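Local atomic coordinates of phosphoserine aminotransferase (Bacillus circulans, PDB entry 2C0R), a protein that catalyses the reversible, pyridoxal-phosphate-dependent transamination between phosphoserine and 2-oxoglutarate that yields 3-phosphohydroxypyruvate and glutamate, a step of serine biosynthesis. Residues A14-V19 and N249-W254; M86-E91 and L225-Y230. The protein carries 1 engineered substitution. One frame throughout, in Å; residues are numbered along the deposited sequence.

Interaction 1 of 2, residues A14-V19 and N249-W254; sequences ALPLEV and NEVLKW
P16 sets CB and CG over one face of the W254 indole, and W254 buries more surface here than any other residue of the two segments. The tryptophan side chain can be followed outward from the helix. Its CB rests against V19 CG2 at 3.8 Å. CG then leaves anti to the backbone N (chi1 172°), which swings the ring system across to the 14-19 segment. There the five-membered ring receives P16 CB in a CH-pi contact, 3.5 Å from its centroid and 11° off the normal, while P16 CG sits over the shared bond, 3.4 Å from CD2. Further out, CZ2, CZ3 and CH2 still lie beneath P16 CG, so the proline covers one face of both rings. At the pyrrole edge CD1 meets E18 CG, and NE1 gives a weak, bent hydrogen bond of 3.1 Å to E18 OE2, which lies in the indole plane with the carboxylate turned perpendicular to it. The same OE2 forms a salt bridge with R258, its stronger partner.

P16 is the N-cap residue of helix 17-25, and the contact sets the start of that helix against the side of helix 242-257 in this class-V aminotransferase. V19 lays its two methyls against the second helix one turn before W254: CG1 meets E250 CB at 4.0 Å, and CG2 also reaches the E250 carbonyl oxygen, already engaged by the W254 backbone N. L15 CD2 approaches V251 CG2 at 4.2 Å, the two side chains crossing at about a right angle. The L15 backbone N is hydrogen-bonded to E39 of the second subunit, whose M38 packs on the leucine side chain. The E250 chain is bent at chi2, and its OE1 forms a 2.9 Å salt bridge with K253 NZ of the same helix.

Interaction 2 of 2, residues M86-E91 and L225-Y230; sequences MNFLKE and LRYDTY
N87 and Y227 both set CG anti to their own carbonyl carbon (chi1 -83° and -72°), which brings the asparagine amide against the tyrosine ring and the backbone of L225 and Y227. The arrangement joins the C-terminal end of helix 76-88 to the 225-230 segment, which leads into helix 227-232, in the fold-type-I architecture of this class-V aminotransferase. The amide of N87 uses both its ends. ND2 donates to the L225 carbonyl oxygen at 2.7 Å, with the acceptor close to the amide plane, and also bonds to the M83 carbonyl in its own helix. OD1 accepts the Y227 backbone N at 3.1 Å along a nearly straight N-H path (170°), although the donor stands above the carbonyl plane. Two opposite polar demands of the 225-227 backbone are thus met by one side chain, and these bonds fix which way round the amide sits. An alanine here would probably leave the L225 carbonyl and the Y227 N-H without these mates and open a gap beside the tyrosine ring.

The amide also packs on that ring, its CG 3.3 Å from Y227 CD1, with the two planes about midway between parallel and perpendicular. F88 adds a second aromatic ring, nearly parallel to that of Y227 but slid aside, so that CE1 of each residue meets the other at 3.7 Å and there is little overlap. L190 of strand 190-194 touches both aromatic side chains. On the other side of N87 in sequence, M86 SD approaches L225 CD1 at 4.0 Å; P222 and L225 of the second subunit pack on this pair. R226 turns away from helix 76-88 and grips D228 side-on, NE reaching OD1 from a little outside the guanidinium plane and NH2 reaching OD2 within it, at 2.8 Å.

How the interactions relate
Interactions 1 and 2 lie in separate parts of the subunit, their centres about 32 Å apart and their nearest atoms about 16 Å apart. Helices 227-232 and 242-257 are consecutive in the chain, so each contact ties one of two successive helices to a much earlier part of the sequence. Both stand back from the cofactor: the L15 side chain is about 14 Å from a bound pyridoxal phosphate and about 7 Å from that of Q196, and the L225 side chain is about 12 Å from a bound pyridoxal phosphate. Helix 76-88 itself begins at the cofactor pocket, with A77 and S78. Both contacts also border the second subunit of the homodimer.

Interaction 1 of 2, residues A14-V19 and N249-W254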
loop_
_atom_site.group_PDB
_atom_site.type_symbol
_atom_site.label_atom_id
_atom_site.label_comp_id
_atom_site.label_asym_id
_atom_site.label_seq_id
_atom_site.Cartn_x
_atom_site.Cartn_y
_atom_site.Cartn_z
ATOM N N ALA A 14 -16.947 -6.157 0.742
ATOM C CA ALA A 14 -17.687 -5.932 -0.489
ATOM C C ALA A 14 -17.420 -4.543 -1.051
ATOM O O ALA A 14 -17.256 -3.561 -0.329
ATOM C CB ALA A 14 -19.155 -6.091 -0.129
ATOM N N LEU A 15 -17.345 -4.472 -2.361
ATOM C CA LEU A 15 -17.402 -3.227 -3.080
ATOM C C LEU A 15 -18.721 -3.101 -3.822
ATOM O O LEU A 15 -19.302 -4.144 -4.092
ATOM C CB LEU A 15 -16.254 -3.110 -4.120
ATOM C CG LEU A 15 -15.003 -2.492 -3.474
ATOM C CD1 LEU A 15 -14.080 -3.589 -2.960
ATOM C CD2 LEU A 15 -14.263 -1.591 -4.443
ATOM N N PRO A 16 -19.162 -1.899 -4.156
ATOM C CA PRO A 16 -20.385 -1.772 -4.981
ATOM C C PRO A 16 -20.176 -2.463 -6.326
ATOM O O PRO A 16 -19.137 -2.213 -6.981
ATOM C CB PRO A 16 -20.504 -0.263 -5.161
ATOM C CG PRO A 16 -19.821 0.314 -3.954
ATOM C CD PRO A 16 -18.607 -0.594 -3.820
ATOM N N LEU A 17 -21.103 -3.316 -6.732
ATOM C CA LEU A 17 -20.936 -3.990 -8.041
ATOM C C LEU A 17 -20.728 -2.975 -9.168
ATOM O O LEU A 17 -19.940 -3.218 -10.073
ATOM C CB LEU A 17 -22.158 -4.833 -8.361
ATOM C CG LEU A 17 -22.095 -5.611 -9.660
ATOM C CD1 LEU A 17 -20.805 -6.427 -9.795
ATOM C CD2 LEU A 17 -23.323 -6.524 -9.735
ATOM N N GLU A 18 -21.398 -1.823 -9.094
ATOM C CA GLU A 18 -21.285 -0.801 -10.148
ATOM C C GLU A 18 -19.856 -0.262 -10.220
ATOM O O GLU A 18 -19.295 0.054 -11.283
ATOM C CB GLU A 18 -22.208 0.391 -9.901
ATOM C CG GLU A 18 -22.455 0.680 -8.434
ATOM C CD GLU A 18 -23.677 0.058 -7.796
ATOM O OE1 GLU A 18 -23.692 -1.164 -7.508
ATOM O OE2 GLU A 18 -24.658 0.804 -7.524
ATOM N N VAL A 19 -19.248 -0.111 -9.063
ATOM C CA VAL A 19 -17.865 0.375 -9.040
ATOM C C VAL A 19 -16.941 -0.660 -9.656
ATOM O O VAL A 19 -16.052 -0.300 -10.431
ATOM C CB VAL A 19 -17.462 0.665 -7.591
ATOM C CG1 VAL A 19 -15.954 0.826 -7.507
ATOM C CG2 VAL A 19 -18.181 1.920 -7.125
ATOM N N ASN A 249 -11.670 6.925 -5.120
ATOM C CA ASN A 249 -12.418 7.986 -5.842
ATOM C C ASN A 249 -13.730 7.461 -6.391
ATOM O O ASN A 249 -14.779 8.088 -6.250
ATOM C CB ASN A 249 -11.507 8.564 -6.926
ATOM C CG ASN A 249 -12.034 9.894 -7.453
ATOM O OD1 ASN A 249 -12.473 10.785 -6.725
ATOM N ND2 ASN A 249 -11.946 10.012 -8.765
ATOM N N GLU A 250 -13.681 6.270 -6.986
ATOM C CA GLU A 250 -14.919 5.674 -7.531
ATOM C C GLU A 250 -15.902 5.360 -6.439
ATOM O O GLU A 250 -17.129 5.534 -6.601
ATOM C CB GLU A 250 -14.533 4.421 -8.329
ATOM C CG GLU A 250 -13.791 4.729 -9.622
ATOM C CD GLU A 250 -14.503 5.739 -10.514
ATOM O OE1 GLU A 250 -13.854 6.727 -10.911
ATOM O OE2 GLU A 250 -15.712 5.562 -10.791
ATOM N N VAL A 251 -15.435 4.879 -5.301
ATOM C CA VAL A 251 -16.373 4.582 -4.220
ATOM C C VAL A 251 -17.009 5.839 -3.674
ATOM O O VAL A 251 -18.209 5.877 -3.356
ATOM C CB VAL A 251 -15.695 3.779 -3.089
ATOM C CG1 VAL A 251 -16.622 3.704 -1.885
ATOM C CG2 VAL A 251 -15.312 2.373 -3.541
ATOM N N LEU A 252 -16.254 6.918 -3.592
ATOM C CA LEU A 252 -16.811 8.178 -3.109
ATOM C C LEU A 252 -17.888 8.696 -4.052
ATOM O O LEU A 252 -18.915 9.224 -3.607
ATOM C CB LEU A 252 -15.731 9.256 -2.908
ATOM C CG LEU A 252 -14.604 8.868 -1.929
ATOM C CD1 LEU A 252 -13.584 9.985 -1.960
ATOM C CD2 LEU A 252 -15.136 8.634 -0.530
ATOM N N LYS A 253 -17.650 8.557 -5.354
ATOM C CA LYS A 253 -18.722 8.896 -6.301
ATOM C C LYS A 253 -19.986 8.100 -6.018
ATOM O O LYS A 253 -21.080 8.616 -6.027
ATOM C CB LYS A 253 -18.236 8.615 -7.716
ATOM C CG LYS A 253 -17.246 9.620 -8.294
ATOM C CD LYS A 253 -16.657 9.035 -9.591
ATOM C CE LYS A 253 -15.523 9.956 -10.104
ATOM N NZ LYS A 253 -14.937 9.365 -11.343
ATOM N N TRP A 254 -19.810 6.796 -5.774
ATOM C CA TRP A 254 -20.998 5.953 -5.504
ATOM C C TRP A 254 -21.684 6.392 -4.221
ATOM O O TRP A 254 -22.908 6.418 -4.158
ATOM C CB TRP A 254 -20.507 4.507 -5.477
ATOM C CG TRP A 254 -21.518 3.496 -5.029
ATOM C CD1 TRP A 254 -22.412 2.813 -5.847
ATOM C CD2 TRP A 254 -21.786 3.025 -3.695
ATOM N NE1 TRP A 254 -23.189 1.961 -5.092
ATOM C CE2 TRP A 254 -22.823 2.080 -3.782
ATOM C CE3 TRP A 254 -21.241 3.319 -2.441
ATOM C CZ2 TRP A 254 -23.318 1.432 -2.649
ATOM C CZ3 TRP A 254 -21.725 2.679 -1.319
ATOM C CH2 TRP A 254 -22.763 1.741 -1.431
#

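Interaction 2 of 2, residues M86-E91 and L225-Y230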
loop_
_atom_site.group_PDB
_atom_site.type_symbol
_atom_site.label_atom_id
_atom_site.label_comp_id
_atom_site.label_asym_id
_atom_site.label_seq_id
_atom_site.Cartn_x
_atom_site.Cartn_y
_atom_site.Cartn_z
ATOM N N MET A 86 3.948 8.544 17.477
ATOM C CA MET A 86 5.261 9.061 17.028
ATOM C C MET A 86 5.198 10.541 16.711
ATOM O O MET A 86 6.177 11.270 16.962
ATOM C CB MET A 86 5.738 8.255 15.808
ATOM C CG MET A 86 6.203 6.858 16.172
ATOM S SD MET A 86 6.528 5.842 14.690
ATOM C CE MET A 86 8.316 5.733 14.878
ATOM N N ASN A 87 4.096 10.981 16.128
ATOM C CA ASN A 87 4.032 12.383 15.716
ATOM C C ASN A 87 3.581 13.296 16.860
ATOM O O ASN A 87 4.007 14.460 16.846
ATOM C CB ASN A 87 3.096 12.572 14.521
ATOM C CG ASN A 87 3.804 12.273 13.217
ATOM O OD1 ASN A 87 4.214 13.229 12.559
ATOM N ND2 ASN A 87 3.983 11.003 12.882
ATOM N N PHE A 88 2.762 12.803 17.766
ATOM C CA PHE A 88 2.129 13.697 18.753
ATOM C C PHE A 88 2.497 13.465 20.198
ATOM O O PHE A 88 2.227 14.318 21.044
ATOM C CB PHE A 88 0.605 13.534 18.633
ATOM C CG PHE A 88 0.153 13.865 17.233
ATOM C CD1 PHE A 88 -0.676 12.944 16.591
ATOM C CD2 PHE A 88 0.526 15.001 16.532
ATOM C CE1 PHE A 88 -1.138 13.142 15.310
ATOM C CE2 PHE A 88 0.041 15.205 15.245
ATOM C CZ PHE A 88 -0.796 14.278 14.626
ATOM N N LEU A 89 3.079 12.316 20.535
ATOM C CA LEU A 89 3.363 12.083 21.952
ATOM C C LEU A 89 4.716 12.666 22.318
ATOM O O LEU A 89 5.702 12.127 21.825
ATOM C CB LEU A 89 3.388 10.568 22.208
ATOM C CG LEU A 89 3.622 10.126 23.656
ATOM C CD1 LEU A 89 2.666 10.859 24.573
ATOM C CD2 LEU A 89 3.452 8.616 23.796
ATOM N N LYS A 90 4.761 13.698 23.151
ATOM C CA LYS A 90 6.060 14.254 23.528
ATOM C C LYS A 90 6.475 13.792 24.907
ATOM O O LYS A 90 5.630 13.343 25.670
ATOM C CB LYS A 90 6.010 15.786 23.450
ATOM C CG LYS A 90 5.880 16.289 21.997
ATOM N N GLU A 91 7.755 13.856 25.291
ATOM C CA GLU A 91 8.097 13.463 26.662
ATOM C C GLU A 91 7.338 14.358 27.636
ATOM O O GLU A 91 7.111 15.526 27.343
ATOM C CB GLU A 91 9.581 13.580 26.940
ATOM N N LEU A 225 7.310 8.568 8.129
ATOM C CA LEU A 225 6.439 8.488 9.294
ATOM C C LEU A 225 6.154 9.855 9.884
ATOM O O LEU A 225 5.649 9.941 11.004
ATOM C CB LEU A 225 7.038 7.550 10.343
ATOM C CG LEU A 225 6.696 6.090 9.981
ATOM C CD1 LEU A 225 7.579 5.227 10.873
ATOM C CD2 LEU A 225 5.220 5.782 10.141
ATOM N N ARG A 226 6.422 10.902 9.123
ATOM C CA ARG A 226 6.063 12.253 9.526
ATOM C C ARG A 226 4.797 12.667 8.808
ATOM O O ARG A 226 4.733 12.502 7.570
ATOM C CB ARG A 226 7.169 13.254 9.140
ATOM C CG ARG A 226 8.377 13.138 10.059
ATOM C CD ARG A 226 9.564 13.915 9.480
ATOM N NE ARG A 226 9.269 15.345 9.389
ATOM C CZ ARG A 226 10.193 16.308 9.385
ATOM N NH1 ARG A 226 11.495 16.073 9.486
ATOM N NH2 ARG A 226 9.732 17.552 9.291
ATOM N N TYR A 227 3.792 13.200 9.501
ATOM C CA TYR A 227 2.642 13.688 8.734
ATOM C C TYR A 227 2.982 14.832 7.787
ATOM O O TYR A 227 2.356 14.872 6.727
ATOM C CB TYR A 227 1.485 14.137 9.678
ATOM C CG TYR A 227 0.850 12.915 10.303
ATOM C CD1 TYR A 227 0.932 12.693 11.664
ATOM C CD2 TYR A 227 0.158 11.977 9.521
ATOM C CE1 TYR A 227 0.359 11.606 12.274
ATOM C CE2 TYR A 227 -0.419 10.841 10.126
ATOM C CZ TYR A 227 -0.303 10.683 11.493
ATOM O OH TYR A 227 -0.837 9.588 12.073
ATOM N N ASP A 228 3.906 15.729 8.155
ATOM C CA ASP A 228 4.153 16.862 7.221
ATOM C C ASP A 228 4.742 16.384 5.911
ATOM O O ASP A 228 4.591 17.057 4.866
ATOM C CB ASP A 228 5.010 17.903 7.953
ATOM C CG ASP A 228 6.392 17.472 8.393
ATOM O OD1 ASP A 228 6.864 16.353 8.122
ATOM O OD2 ASP A 228 7.038 18.306 9.080
ATOM N N THR A 229 5.384 15.222 5.897
ATOM C CA THR A 229 5.805 14.668 4.578
ATOM C C THR A 229 4.620 14.524 3.646
ATOM O O THR A 229 4.715 14.744 2.440
ATOM C CB THR A 229 6.452 13.285 4.767
ATOM O OG1 THR A 229 7.609 13.524 5.567
ATOM C CG2 THR A 229 6.810 12.634 3.418
ATOM N N TYR A 230 3.488 14.041 4.178
ATOM C CA TYR A 230 2.274 13.844 3.361
ATOM C C TYR A 230 1.605 15.180 3.120
ATOM O O TYR A 230 1.158 15.407 1.987
ATOM C CB TYR A 230 1.335 12.819 4.019
ATOM C CG TYR A 230 2.041 11.481 4.143
ATOM C CD1 TYR A 230 2.842 11.148 5.211
ATOM C CD2 TYR A 230 1.886 10.538 3.126
ATOM C CE1 TYR A 230 3.471 9.935 5.308
ATOM C CE2 TYR A 230 2.528 9.298 3.197
ATOM C CZ TYR A 230 3.316 9.014 4.286
ATOM O OH TYR A 230 3.958 7.791 4.372
#